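PDB 2VAP: cell division protein FtsZ 1 from Methanocaldococcus jannaschii, which binds GTP, probably hydrolyses it, and probably polymerises into the contractile Z ring that forms at the future cell division site. Local coordinates for residues 84-92 / 104-115; 279-289 / 303-312. All coordinates share one frame; numbering follows the deposited sequence.

Contact 1: 84-92 / 104-115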
ATOM      1  N   LYS A  84      17.614   6.428  -5.344  1.00 13.72           N
ATOM      2  CA  LYS A  84      17.324   7.577  -4.488  1.00 10.51           C
ATOM      3  C   LYS A  84      17.287   8.854  -5.317  1.00 12.90           C
ATOM      4  O   LYS A  84      18.147   9.070  -6.176  1.00 15.62           O
ATOM      5  CB  LYS A  84      18.371   7.718  -3.378  1.00 15.09           C
ATOM      6  CG  LYS A  84      18.549   6.489  -2.504  1.00 21.26           C
ATOM      7  CD  LYS A  84      19.632   6.728  -1.465  1.00 25.26           C
ATOM      8  CE  LYS A  84      20.264   5.426  -1.018  1.00 29.43           C
ATOM      9  NZ  LYS A  84      21.212   5.639   0.112  1.00 37.87           N
ATOM     10  N   ILE A  85      16.286   9.693  -5.061  1.00 12.59           N
ATOM     11  CA  ILE A  85      16.169  10.986  -5.735  1.00 10.37           C
ATOM     12  C   ILE A  85      16.010  12.105  -4.711  1.00 12.23           C
ATOM     13  O   ILE A  85      15.038  12.131  -3.949  1.00 12.76           O
ATOM     14  CB  ILE A  85      14.978  11.031  -6.736  1.00 15.71           C
ATOM     15  CG1 ILE A  85      15.060   9.884  -7.750  1.00 17.32           C
ATOM     16  CG2 ILE A  85      14.934  12.380  -7.461  1.00 15.10           C
ATOM     17  CD1 ILE A  85      13.766   9.632  -8.512  1.00 16.24           C
ATOM     18  N   LEU A  86      16.972  13.024  -4.695  1.00 11.93           N
ATOM     19  CA  LEU A  86      16.847  14.239  -3.903  1.00 10.14           C
ATOM     20  C   LEU A  86      16.069  15.266  -4.713  1.00 17.12           C
ATOM     21  O   LEU A  86      16.579  15.819  -5.689  1.00 18.81           O
ATOM     22  CB  LEU A  86      18.223  14.786  -3.508  1.00 10.26           C
ATOM     23  CG  LEU A  86      18.226  15.998  -2.571  1.00 12.67           C
ATOM     24  CD1 LEU A  86      17.810  15.612  -1.153  1.00 14.95           C
ATOM     25  CD2 LEU A  86      19.591  16.651  -2.567  1.00 17.14           C
ATOM     26  N   ILE A  87      14.823  15.501  -4.312  1.00 10.22           N
ATOM     27  CA  ILE A  87      13.954  16.434  -5.025  1.00  9.28           C
ATOM     28  C   ILE A  87      14.145  17.873  -4.539  1.00 14.20           C
ATOM     29  O   ILE A  87      14.453  18.110  -3.368  1.00 14.30           O
ATOM     30  CB  ILE A  87      12.456  16.012  -4.977  1.00 12.29           C
ATOM     31  CG1 ILE A  87      11.952  15.903  -3.532  1.00 11.16           C
ATOM     32  CG2 ILE A  87      12.251  14.693  -5.730  1.00 12.90           C
ATOM     33  CD1 ILE A  87      10.433  15.870  -3.394  1.00 14.22           C
ATOM     34  N   GLY A  88      13.977  18.822  -5.458  1.00 15.99           N
ATOM     35  CA  GLY A  88      14.128  20.247  -5.157  1.00 15.86           C
ATOM     36  C   GLY A  88      15.545  20.659  -4.803  1.00 17.94           C
ATOM     37  O   GLY A  88      15.756  21.417  -3.853  1.00 20.88           O
ATOM     38  N   LYS A  89      16.511  20.159  -5.572  1.00 22.38           N
ATOM     39  CA  LYS A  89      17.929  20.483  -5.378  1.00 35.47           C
ATOM     40  C   LYS A  89      18.201  21.980  -5.501  1.00 29.14           C
ATOM     41  O   LYS A  89      19.034  22.529  -4.776  1.00 42.65           O
ATOM     42  CB  LYS A  89      18.800  19.721  -6.382  1.00 28.62           C
ATOM     43  CG  LYS A  89      18.974  18.242  -6.081  1.00 37.22           C
ATOM     44  CD  LYS A  89      19.846  17.576  -7.132  1.00 36.93           C
ATOM     45  CE  LYS A  89      20.139  16.132  -6.770  1.00305.70           C
ATOM     46  NZ  LYS A  89      20.973  15.462  -7.806  1.00 41.11           N
ATOM     47  N   LYS A  90      17.487  22.628  -6.420  1.00 24.70           N
ATOM     48  CA  LYS A  90      17.631  24.063  -6.666  1.00 26.45           C
ATOM     49  C   LYS A  90      16.652  24.890  -5.827  1.00 39.12           C
ATOM     50  O   LYS A  90      16.636  26.121  -5.913  1.00 26.13           O
ATOM     51  CB  LYS A  90      17.436  24.367  -8.158  1.00 17.52           C
ATOM     52  CG  LYS A  90      18.423  23.663  -9.082  1.00 31.17           C
ATOM     53  CD  LYS A  90      18.048  23.863 -10.544  1.00 36.97           C
ATOM     54  CE  LYS A  90      18.901  23.004 -11.469  1.00129.25           C
ATOM     55  NZ  LYS A  90      20.321  23.453 -11.524  1.00 76.64           N
ATOM     56  N   LEU A  91      15.850  24.209  -5.010  1.00 19.48           N
ATOM     57  CA  LEU A  91      14.815  24.862  -4.211  1.00 15.84           C
ATOM     58  C   LEU A  91      15.165  24.908  -2.723  1.00 28.30           C
ATOM     59  O   LEU A  91      15.201  25.984  -2.125  1.00 22.82           O
ATOM     60  CB  LEU A  91      13.460  24.171  -4.423  1.00 21.68           C
ATOM     61  CG  LEU A  91      12.188  24.899  -3.975  1.00 25.80           C
ATOM     62  CD1 LEU A  91      11.810  26.003  -4.957  1.00 24.09           C
ATOM     63  CD2 LEU A  91      11.042  23.913  -3.819  1.00 21.08           C
ATOM     64  N   THR A  92      15.421  23.742  -2.133  1.00 25.19           N
ATOM     65  CA  THR A  92      15.689  23.647  -0.695  1.00 21.42           C
ATOM     66  C   THR A  92      17.092  23.137  -0.361  1.00 19.90           C
ATOM     67  O   THR A  92      17.463  23.053   0.812  1.00 22.39           O
ATOM     68  CB  THR A  92      14.623  22.796   0.031  1.00 38.44           C
ATOM     69  OG1 THR A  92      14.314  21.635  -0.750  1.00 36.76           O
ATOM     70  CG2 THR A  92      13.359  23.612   0.239  1.00 40.73           C
ATOM     71  N   GLY A 104       7.109  20.718  -0.648  1.00 17.23           N
ATOM     72  CA  GLY A 104       7.219  19.346  -1.146  1.00 12.37           C
ATOM     73  C   GLY A 104       6.699  19.187  -2.565  1.00 13.09           C
ATOM     74  O   GLY A 104       7.300  18.477  -3.376  1.00 14.97           O
ATOM     75  N   GLU A 105       5.584  19.856  -2.857  1.00 10.90           N
ATOM     76  CA  GLU A 105       4.973  19.841  -4.188  1.00 11.74           C
ATOM     77  C   GLU A 105       5.880  20.488  -5.232  1.00 13.98           C
ATOM     78  O   GLU A 105       6.122  19.910  -6.296  1.00 13.58           O
ATOM     79  CB  GLU A 105       3.611  20.546  -4.160  1.00 12.94           C
ATOM     80  CG  GLU A 105       2.839  20.487  -5.479  1.00 14.38           C
ATOM     81  CD  GLU A 105       1.549  21.290  -5.452  1.00 34.34           C
ATOM     82  OE1 GLU A 105       0.542  20.812  -6.014  1.00 50.77           O
ATOM     83  OE2 GLU A 105       1.536  22.398  -4.873  1.00 55.64           O
ATOM     84  N   GLU A 106       6.378  21.683  -4.919  1.00 15.89           N
ATOM     85  CA  GLU A 106       7.249  22.437  -5.820  1.00 15.28           C
ATOM     86  C   GLU A 106       8.565  21.703  -6.081  1.00 15.93           C
ATOM     87  O   GLU A 106       9.084  21.724  -7.200  1.00 17.33           O
ATOM     88  CB  GLU A 106       7.511  23.839  -5.259  1.00 17.55           C
ATOM     89  CG  GLU A 106       8.041  24.850  -6.277  1.00 70.43           C
ATOM     90  CD  GLU A 106       7.009  25.252  -7.323  1.00104.14           C
ATOM     91  OE1 GLU A 106       7.403  25.484  -8.485  1.00246.14           O
ATOM     92  OE2 GLU A 106       5.806  25.339  -6.989  1.00123.05           O
ATOM     93  N   ALA A 107       9.092  21.051  -5.045  1.00 12.75           N
ATOM     94  CA  ALA A 107      10.320  20.268  -5.150  1.00 12.55           C
ATOM     95  C   ALA A 107      10.156  19.080  -6.098  1.00 15.36           C
ATOM     96  O   ALA A 107      11.041  18.800  -6.910  1.00 14.31           O
ATOM     97  CB  ALA A 107      10.762  19.792  -3.777  1.00 17.24           C
ATOM     98  N   ALA A 108       9.020  18.394  -5.989  1.00 12.96           N
ATOM     99  CA  ALA A 108       8.710  17.252  -6.847  1.00 11.28           C
ATOM    100  C   ALA A 108       8.523  17.675  -8.303  1.00 13.09           C
ATOM    101  O   ALA A 108       8.980  16.985  -9.216  1.00 15.94           O
ATOM    102  CB  ALA A 108       7.478  16.524  -6.335  1.00 12.64           C
ATOM    103  N   LYS A 109       7.858  18.813  -8.507  1.00 15.42           N
ATOM    104  CA  LYS A 109       7.645  19.368  -9.847  1.00 15.08           C
ATOM    105  C   LYS A 109       8.962  19.752 -10.521  1.00 16.25           C
ATOM    106  O   LYS A 109       9.122  19.563 -11.727  1.00 20.66           O
ATOM    107  CB  LYS A 109       6.700  20.571  -9.794  1.00 19.04           C
ATOM    108  CG  LYS A 109       5.239  20.205  -9.580  1.00 14.78           C
ATOM    109  CD  LYS A 109       4.365  21.444  -9.488  1.00 24.73           C
ATOM    110  CE  LYS A 109       2.900  21.074  -9.316  1.00 41.21           C
ATOM    111  NZ  LYS A 109       2.030  22.278  -9.225  1.00 85.00           N
ATOM    112  N   GLU A 110       9.895  20.284  -9.730  1.00 16.32           N
ATOM    113  CA  GLU A 110      11.242  20.615 -10.204  1.00 15.91           C
ATOM    114  C   GLU A 110      11.983  19.364 -10.685  1.00 17.28           C
ATOM    115  O   GLU A 110      12.704  19.405 -11.684  1.00 18.75           O
ATOM    116  CB  GLU A 110      12.037  21.311  -9.092  1.00 22.92           C
ATOM    117  CG  GLU A 110      13.450  21.744  -9.486  1.00 25.57           C
ATOM    118  CD  GLU A 110      14.290  22.180  -8.297  1.00 23.58           C
ATOM    119  OE1 GLU A 110      13.894  23.137  -7.599  1.00 36.43           O
ATOM    120  OE2 GLU A 110      15.356  21.571  -8.067  1.00 22.18           O
ATOM    121  N   SER A 111      11.788  18.257  -9.970  1.00 15.19           N
ATOM    122  CA  SER A 111      12.486  17.007 -10.262  1.00 15.62           C
ATOM    123  C   SER A 111      11.605  15.995 -11.002  1.00 11.53           C
ATOM    124  O   SER A 111      11.874  14.791 -10.969  1.00 15.82           O
ATOM    125  CB  SER A 111      13.022  16.391  -8.966  1.00 18.19           C
ATOM    126  OG  SER A 111      13.793  17.328  -8.234  1.00 18.42           O
ATOM    127  N   ALA A 112      10.570  16.492 -11.680  1.00 15.49           N
ATOM    128  CA  ALA A 112       9.593  15.641 -12.371  1.00 15.89           C
ATOM    129  C   ALA A 112      10.219  14.682 -13.384  1.00 15.02           C
ATOM    130  O   ALA A 112       9.811  13.522 -13.476  1.00 15.61           O
ATOM    131  CB  ALA A 112       8.515  16.493 -13.035  1.00 17.39           C
ATOM    132  N   GLU A 113      11.207  15.167 -14.135  1.00 16.74           N
ATOM    133  CA  GLU A 113      11.885  14.355 -15.148  1.00 16.79           C
ATOM    134  C   GLU A 113      12.704  13.212 -14.543  1.00 17.83           C
ATOM    135  O   GLU A 113      12.767  12.122 -15.116  1.00 18.45           O
ATOM    136  CB  GLU A 113      12.769  15.227 -16.048  1.00 24.59           C
ATOM    137  CG  GLU A 113      11.995  16.177 -16.967  1.00 25.04           C
ATOM    138  CD  GLU A 113      11.153  15.455 -18.012  1.00500.00           C
ATOM    139  OE1 GLU A 113      11.622  14.444 -18.579  1.00 47.46           O
ATOM    140  OE2 GLU A 113      10.018  15.909 -18.274  1.00 59.94           O
ATOM    141  N   GLU A 114      13.322  13.465 -13.389  1.00 14.03           N
ATOM    142  CA  GLU A 114      14.079  12.435 -12.674  1.00 12.95           C
ATOM    143  C   GLU A 114      13.156  11.380 -12.064  1.00 13.17           C
ATOM    144  O   GLU A 114      13.481  10.189 -12.069  1.00 16.96           O
ATOM    145  CB  GLU A 114      14.972  13.054 -11.593  1.00 20.52           C
ATOM    146  CG  GLU A 114      16.214  13.751 -12.138  1.00 31.71           C
ATOM    147  CD  GLU A 114      17.221  14.102 -11.057  1.00114.55           C
ATOM    148  OE1 GLU A 114      17.674  15.265 -11.023  1.00371.74           O
ATOM    149  OE2 GLU A 114      17.562  13.217 -10.241  1.00 48.36           O
ATOM    150  N   ILE A 115      12.014  11.824 -11.543  1.00 13.73           N
ATOM    151  CA  ILE A 115      10.989  10.916 -11.021  1.00 10.59           C
ATOM    152  C   ILE A 115      10.441  10.036 -12.151  1.00 13.24           C
ATOM    153  O   ILE A 115      10.343   8.817 -11.999  1.00 13.44           O
ATOM    154  CB  ILE A 115       9.838  11.681 -10.300  1.00 12.72           C
ATOM    155  CG1 ILE A 115      10.377  12.428  -9.073  1.00 13.12           C
ATOM    156  CG2 ILE A 115       8.718  10.718  -9.885  1.00 14.88           C
ATOM    157  CD1 ILE A 115       9.437  13.489  -8.514  1.00 13.83           C
TER
HETATM  158  O   HOH W   1      17.419  14.640  -7.931  1.00 74.90           O
HETATM  159  O   HOH W   2      16.089  18.766  -8.234  1.00 46.75           O

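Contact 2: 279-289 / 303-312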
ATOM      1  N   ILE A 279     -18.437  -1.658   5.516  1.00 24.76           N
ATOM      2  CA  ILE A 279     -17.917  -2.525   4.451  1.00 23.59           C
ATOM      3  C   ILE A 279     -18.991  -3.035   3.480  1.00 31.85           C
ATOM      4  O   ILE A 279     -18.678  -3.725   2.508  1.00 25.45           O
ATOM      5  CB  ILE A 279     -17.075  -3.708   5.014  1.00 30.13           C
ATOM      6  CG1 ILE A 279     -17.876  -4.516   6.043  1.00 38.92           C
ATOM      7  CG2 ILE A 279     -15.758  -3.191   5.598  1.00 42.20           C
ATOM      8  CD1 ILE A 279     -17.213  -5.816   6.469  1.00 35.46           C
ATOM      9  N   ASP A 280     -20.247  -2.682   3.748  1.00 35.50           N
ATOM     10  CA  ASP A 280     -21.360  -3.006   2.856  1.00 29.90           C
ATOM     11  C   ASP A 280     -21.329  -2.167   1.577  1.00 26.96           C
ATOM     12  O   ASP A 280     -21.911  -2.552   0.561  1.00 34.16           O
ATOM     13  CB  ASP A 280     -22.701  -2.819   3.576  1.00 35.39           C
ATOM     14  CG  ASP A 280     -22.907  -3.816   4.708  1.00 39.87           C
ATOM     15  OD1 ASP A 280     -23.386  -3.398   5.783  1.00128.04           O
ATOM     16  OD2 ASP A 280     -22.592  -5.011   4.527  1.00 39.23           O
ATOM     17  N   GLY A 281     -20.644  -1.026   1.636  1.00 28.45           N
ATOM     18  CA  GLY A 281     -20.506  -0.133   0.486  1.00 29.89           C
ATOM     19  C   GLY A 281     -19.373  -0.507  -0.456  1.00 49.87           C
ATOM     20  O   GLY A 281     -19.119   0.195  -1.438  1.00 30.92           O
ATOM     21  N   ALA A 282     -18.696  -1.613  -0.156  1.00 31.79           N
ATOM     22  CA  ALA A 282     -17.581  -2.102  -0.964  1.00 28.80           C
ATOM     23  C   ALA A 282     -18.049  -2.712  -2.279  1.00 32.22           C
ATOM     24  O   ALA A 282     -19.061  -3.414  -2.324  1.00 38.45           O
ATOM     25  CB  ALA A 282     -16.774  -3.114  -0.183  1.00 22.91           C
ATOM     26  N   THR A 283     -17.295  -2.445  -3.343  1.00 22.63           N
ATOM     27  CA  THR A 283     -17.591  -2.983  -4.670  1.00 24.83           C
ATOM     28  C   THR A 283     -16.512  -3.962  -5.137  1.00 22.58           C
ATOM     29  O   THR A 283     -16.660  -4.619  -6.169  1.00 20.98           O
ATOM     30  CB  THR A 283     -17.761  -1.859  -5.721  1.00 21.05           C
ATOM     31  OG1 THR A 283     -16.593  -1.030  -5.736  1.00 24.94           O
ATOM     32  CG2 THR A 283     -18.986  -1.006  -5.408  1.00 30.48           C
ATOM     33  N   GLY A 284     -15.429  -4.053  -4.368  1.00 17.57           N
ATOM     34  CA  GLY A 284     -14.328  -4.958  -4.687  1.00 14.74           C
ATOM     35  C   GLY A 284     -13.444  -5.260  -3.492  1.00 15.93           C
ATOM     36  O   GLY A 284     -13.528  -4.590  -2.460  1.00 13.87           O
ATOM     37  N   ALA A 285     -12.595  -6.275  -3.637  1.00 11.96           N
ATOM     38  CA  ALA A 285     -11.682  -6.680  -2.572  1.00 12.35           C
ATOM     39  C   ALA A 285     -10.480  -7.454  -3.094  1.00 15.45           C
ATOM     40  O   ALA A 285     -10.592  -8.229  -4.045  1.00 14.37           O
ATOM     41  CB  ALA A 285     -12.417  -7.509  -1.520  1.00 15.45           C
ATOM     42  N   LEU A 286      -9.331  -7.226  -2.463  1.00  9.76           N
ATOM     43  CA  LEU A 286      -8.152  -8.061  -2.660  1.00  7.20           C
ATOM     44  C   LEU A 286      -7.864  -8.792  -1.355  1.00 12.61           C
ATOM     45  O   LEU A 286      -7.881  -8.187  -0.280  1.00 12.99           O
ATOM     46  CB  LEU A 286      -6.937  -7.230  -3.088  1.00  8.29           C
ATOM     47  CG  LEU A 286      -7.006  -6.466  -4.416  1.00 12.80           C
ATOM     48  CD1 LEU A 286      -7.503  -5.041  -4.205  1.00 17.75           C
ATOM     49  CD2 LEU A 286      -5.644  -6.447  -5.088  1.00 23.50           C
ATOM     50  N   ILE A 287      -7.623 -10.097  -1.454  1.00 10.11           N
ATOM     51  CA  ILE A 287      -7.342 -10.925  -0.281  1.00  8.62           C
ATOM     52  C   ILE A 287      -6.004 -11.631  -0.448  1.00 10.53           C
ATOM     53  O   ILE A 287      -5.800 -12.369  -1.413  1.00 11.05           O
ATOM     54  CB  ILE A 287      -8.447 -11.993  -0.037  1.00 10.05           C
ATOM     55  CG1 ILE A 287      -9.837 -11.351   0.001  1.00 13.41           C
ATOM     56  CG2 ILE A 287      -8.170 -12.774   1.254  1.00 15.20           C
ATOM     57  CD1 ILE A 287     -10.979 -12.353   0.010  1.00 16.13           C
ATOM     58  N   HIS A 288      -5.093 -11.389   0.488  1.00  9.20           N
ATOM     59  CA  HIS A 288      -3.828 -12.110   0.526  1.00  8.98           C
ATOM     60  C   HIS A 288      -3.770 -12.963   1.789  1.00 12.14           C
ATOM     61  O   HIS A 288      -3.674 -12.438   2.902  1.00 11.37           O
ATOM     62  CB  HIS A 288      -2.637 -11.146   0.476  1.00 10.29           C
ATOM     63  CG  HIS A 288      -1.327 -11.815   0.185  1.00 12.15           C
ATOM     64  ND1 HIS A 288      -0.228 -11.125  -0.284  1.00 12.12           N
ATOM     65  CD2 HIS A 288      -0.941 -13.110   0.283  1.00 15.69           C
ATOM     66  CE1 HIS A 288       0.779 -11.964  -0.450  1.00 11.53           C
ATOM     67  NE2 HIS A 288       0.373 -13.175  -0.115  1.00 15.92           N
ATOM     68  N   VAL A 289      -3.839 -14.278   1.601  1.00 11.28           N
ATOM     69  CA  VAL A 289      -3.730 -15.230   2.702  1.00 11.98           C
ATOM     70  C   VAL A 289      -2.275 -15.670   2.826  1.00 12.69           C
ATOM     71  O   VAL A 289      -1.671 -16.132   1.857  1.00 11.67           O
ATOM     72  CB  VAL A 289      -4.647 -16.463   2.495  1.00  9.38           C
ATOM     73  CG1 VAL A 289      -4.624 -17.370   3.724  1.00 15.04           C
ATOM     74  CG2 VAL A 289      -6.077 -16.030   2.186  1.00 13.89           C
ATOM     75  N   VAL A 303     -11.171 -18.500   4.077  1.00 16.13           N
ATOM     76  CA  VAL A 303     -10.990 -17.052   4.219  1.00 11.36           C
ATOM     77  C   VAL A 303     -11.801 -16.292   3.165  1.00 16.32           C
ATOM     78  O   VAL A 303     -12.556 -15.374   3.498  1.00 14.70           O
ATOM     79  CB  VAL A 303      -9.485 -16.655   4.145  1.00 12.57           C
ATOM     80  CG1 VAL A 303      -9.311 -15.138   4.101  1.00 14.24           C
ATOM     81  CG2 VAL A 303      -8.713 -17.246   5.321  1.00 13.43           C
ATOM     82  N   VAL A 304     -11.652 -16.693   1.902  1.00 15.54           N
ATOM     83  CA  VAL A 304     -12.335 -16.040   0.781  1.00 13.82           C
ATOM     84  C   VAL A 304     -13.858 -16.159   0.889  1.00 12.66           C
ATOM     85  O   VAL A 304     -14.578 -15.187   0.651  1.00 17.58           O
ATOM     86  CB  VAL A 304     -11.848 -16.584  -0.589  1.00 18.33           C
ATOM     87  CG1 VAL A 304     -12.497 -15.823  -1.741  1.00 16.72           C
ATOM     88  CG2 VAL A 304     -10.334 -16.489  -0.693  1.00 17.01           C
ATOM     89  N   ALA A 305     -14.337 -17.347   1.258  1.00 16.32           N
ATOM     90  CA  ALA A 305     -15.771 -17.596   1.427  1.00 16.82           C
ATOM     91  C   ALA A 305     -16.382 -16.715   2.518  1.00 16.08           C
ATOM     92  O   ALA A 305     -17.499 -16.213   2.363  1.00 19.39           O
ATOM     93  CB  ALA A 305     -16.025 -19.068   1.726  1.00 15.68           C
ATOM     94  N   THR A 306     -15.641 -16.530   3.609  1.00 15.76           N
ATOM     95  CA  THR A 306     -16.075 -15.690   4.726  1.00 17.46           C
ATOM     96  C   THR A 306     -16.177 -14.220   4.307  1.00 22.22           C
ATOM     97  O   THR A 306     -17.154 -13.543   4.634  1.00 18.73           O
ATOM     98  CB  THR A 306     -15.141 -15.848   5.954  1.00 20.66           C
ATOM     99  OG1 THR A 306     -15.040 -17.234   6.306  1.00 20.01           O
ATOM    100  CG2 THR A 306     -15.674 -15.072   7.155  1.00 18.04           C
ATOM    101  N   VAL A 307     -15.171 -13.740   3.574  1.00 16.55           N
ATOM    102  CA  VAL A 307     -15.172 -12.370   3.056  1.00 12.94           C
ATOM    103  C   VAL A 307     -16.319 -12.160   2.065  1.00 20.81           C
ATOM    104  O   VAL A 307     -17.035 -11.159   2.141  1.00 20.30           O
ATOM    105  CB  VAL A 307     -13.813 -11.996   2.401  1.00 15.31           C
ATOM    106  CG1 VAL A 307     -13.894 -10.643   1.704  1.00 18.21           C
ATOM    107  CG2 VAL A 307     -12.703 -11.979   3.440  1.00 15.25           C
ATOM    108  N   SER A 308     -16.495 -13.121   1.157  1.00 20.35           N
ATOM    109  CA  SER A 308     -17.530 -13.048   0.123  1.00 19.60           C
ATOM    110  C   SER A 308     -18.946 -12.992   0.701  1.00 19.13           C
ATOM    111  O   SER A 308     -19.796 -12.256   0.197  1.00 21.78           O
ATOM    112  CB  SER A 308     -17.403 -14.222  -0.852  1.00 22.34           C
ATOM    113  OG  SER A 308     -18.299 -14.078  -1.942  1.00 27.87           O
ATOM    114  N   SER A 309     -19.185 -13.768   1.757  1.00 19.88           N
ATOM    115  CA  SER A 309     -20.488 -13.802   2.425  1.00 20.32           C
ATOM    116  C   SER A 309     -20.784 -12.502   3.172  1.00 38.36           C
ATOM    117  O   SER A 309     -21.937 -12.075   3.255  1.00 29.85           O
ATOM    118  CB  SER A 309     -20.571 -14.994   3.383  1.00 30.87           C
ATOM    119  OG  SER A 309     -19.583 -14.908   4.395  1.00 50.94           O
ATOM    120  N   ARG A 310     -19.734 -11.881   3.706  1.00 27.77           N
ATOM    121  CA  ARG A 310     -19.859 -10.638   4.465  1.00 26.70           C
ATOM    122  C   ARG A 310     -20.077  -9.428   3.554  1.00 28.13           C
ATOM    123  O   ARG A 310     -20.868  -8.536   3.875  1.00 34.46           O
ATOM    124  CB  ARG A 310     -18.631 -10.437   5.366  1.00 24.41           C
ATOM    125  CG  ARG A 310     -18.653  -9.183   6.240  1.00 30.22           C
ATOM    126  CD  ARG A 310     -19.815  -9.180   7.230  1.00 36.57           C
ATOM    127  NE  ARG A 310     -19.927  -7.905   7.940  1.00 50.68           N
ATOM    128  CZ  ARG A 310     -20.601  -6.846   7.498  1.00314.16           C
ATOM    129  NH1 ARG A 310     -21.235  -6.885   6.332  1.00 32.54           N
ATOM    130  NH2 ARG A 310     -20.637  -5.737   8.224  1.00 44.83           N
ATOM    131  N   LEU A 311     -19.380  -9.406   2.421  1.00 25.99           N
ATOM    132  CA  LEU A 311     -19.487  -8.303   1.465  1.00 25.85           C
ATOM    133  C   LEU A 311     -20.730  -8.416   0.584  1.00 62.14           C
ATOM    134  O   LEU A 311     -21.450  -9.418   0.630  1.00 36.98           O
ATOM    135  CB  LEU A 311     -18.234  -8.224   0.585  1.00 25.91           C
ATOM    136  CG  LEU A 311     -16.874  -7.893   1.207  1.00 24.82           C
ATOM    137  CD1 LEU A 311     -15.818  -7.889   0.117  1.00 24.49           C
ATOM    138  CD2 LEU A 311     -16.887  -6.558   1.943  1.00 29.82           C
ATOM    139  N   ASP A 312     -20.971  -7.373  -0.209  1.00 28.08           N
ATOM    140  CA  ASP A 312     -22.039  -7.357  -1.206  1.00 32.54           C
ATOM    141  C   ASP A 312     -21.792  -8.466  -2.235  1.00 41.31           C
ATOM    142  O   ASP A 312     -20.668  -8.619  -2.714  1.00 30.65           O
ATOM    143  CB  ASP A 312     -22.088  -5.986  -1.890  1.00 46.93           C
ATOM    144  CG  ASP A 312     -23.360  -5.771  -2.692  1.00179.47           C
ATOM    145  OD1 ASP A 312     -23.471  -6.328  -3.804  1.00 47.47           O
ATOM    146  OD2 ASP A 312     -24.243  -5.027  -2.215  1.00173.78           O
TER
HETATM  147  O   HOH W   3     -19.614  -4.897   0.236  1.00 26.84           O

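Contact 1: 84-92 / 104-115
Gly88 and Ala107 bring the two backbones together, their CA atoms 3.8 Å apart, where the chain leaving strand 84-86 crosses the helix that ends at Glu110. Gly88 has a positive phi (67°), a backbone shape that glycine takes up most easily. A side chain here would also run into the CB of Ala107. The N-H of Gly88 points to Ser111 OG, 3.2 Å away, in a fairly straight bond (157°). Ser111 is the first residue to leave helical geometry, so this bond lies at the break between helices 101-110 and 112-119. The turn 88-92 folds over the carboxylate of Glu110. CG of Glu110 is anti to the backbone N (chi1 -178°), and the extended chain carries the carboxylate up to the turn. OE2 accepts the N-H of Lys90 through its syn lone pair, at 2.9 Å from Lys90 N. OE1 lies against CB of Leu91. CD2 of Leu91 lies against Glu106 and Ala107, 3.8 Å from Glu106 CB. The side chain of Ile87 points toward the helices. Its CD1 reaches Ala107 and Ala108, while its CG2 lies 3.7 Å from Ser111 CB and also meets Ile115 CD1. Farther along, Ile85 and Glu114 pass alongside each other in opposite directions, and Ile85 CD1 sits 3.6 Å from Glu114 O. Two waters link the segments. One donates to both Leu86 O and Glu114 OE2. The other accepts from Lys89 N and is hydrogen-bonded to Ser111 OG. The contact packs the end of strand 83-86, an outermost strand of the parallel GTPase-domain sheet, and the loop after it against helices 101-110 and 112-119. Ile85 also touches Val67 and Ile69 of strand 64-70. Helix 135-149 adjoins Ile87 and Ala108 through Ser139, and Ile115 through Ile146.

Contact 2: 279-289 / 303-312
Arg310 is held in two ways by neighbouring residues: Ile279 lies over one face of its guanidinium, and Asp280 sits at the edge. CD1 of Ile279 is 3.6 Å above the plane, over its centre. NH1 donates to Asp280 OD2 at 2.9 Å in a salt bridge. The acceptor is close to the guanidinium plane, but the carboxylate and guanidinium planes are turned 48° apart. The bend of Arg310 at chi2 (62°) brings the group back across Ile279. An alanine in place of Asp280 has no carboxylate, and the Arg310 guanidinium would probably be left without this charged mate and freer to turn. Just beyond, a water donates to Ile279 O and Ala282 O and accepts from Asp312 N. Leu311 sends CD2 to Ala282 and CD1 to Ala285 CB. Ile287 meets Val307 tip to tip, CD1 3.7 Å from Val307 CB. Val303 CG1 touches CG2 of both Ile287 and Val289. Strand 284-289 and helix 303-310 run nearly antiparallel (157°), their axes 9.9 Å apart, within the beta-alpha-beta unit completed by strand 316-323. Ile317 and Trp319 of that strand and Leu335 of strand 331-338 flank Ile287, while helix 261-270 packs on Val303 and Val307.

In the fold
The two contacts belong to the two halves of the FtsZ fold. Contact 1 lies in the GTPase domain and contact 2 in the C-terminal domain. Their centres are about 39 Å apart, on opposite sides of the chain's centre, and their nearest atoms are about 23 Å apart, so they do not touch. Each joins a strand and the loop beside it to helical residues that follow in sequence, but on a different sheet. Contact 1 is close to the nucleotide: Gly104 comes within about 7 Å of the bound GDP, and the side chains of Ile87 and Thr135, a GTP-binding residue, are about 4 Å apart at their nearest atoms. Contact 2 lies away from the nucleotide site.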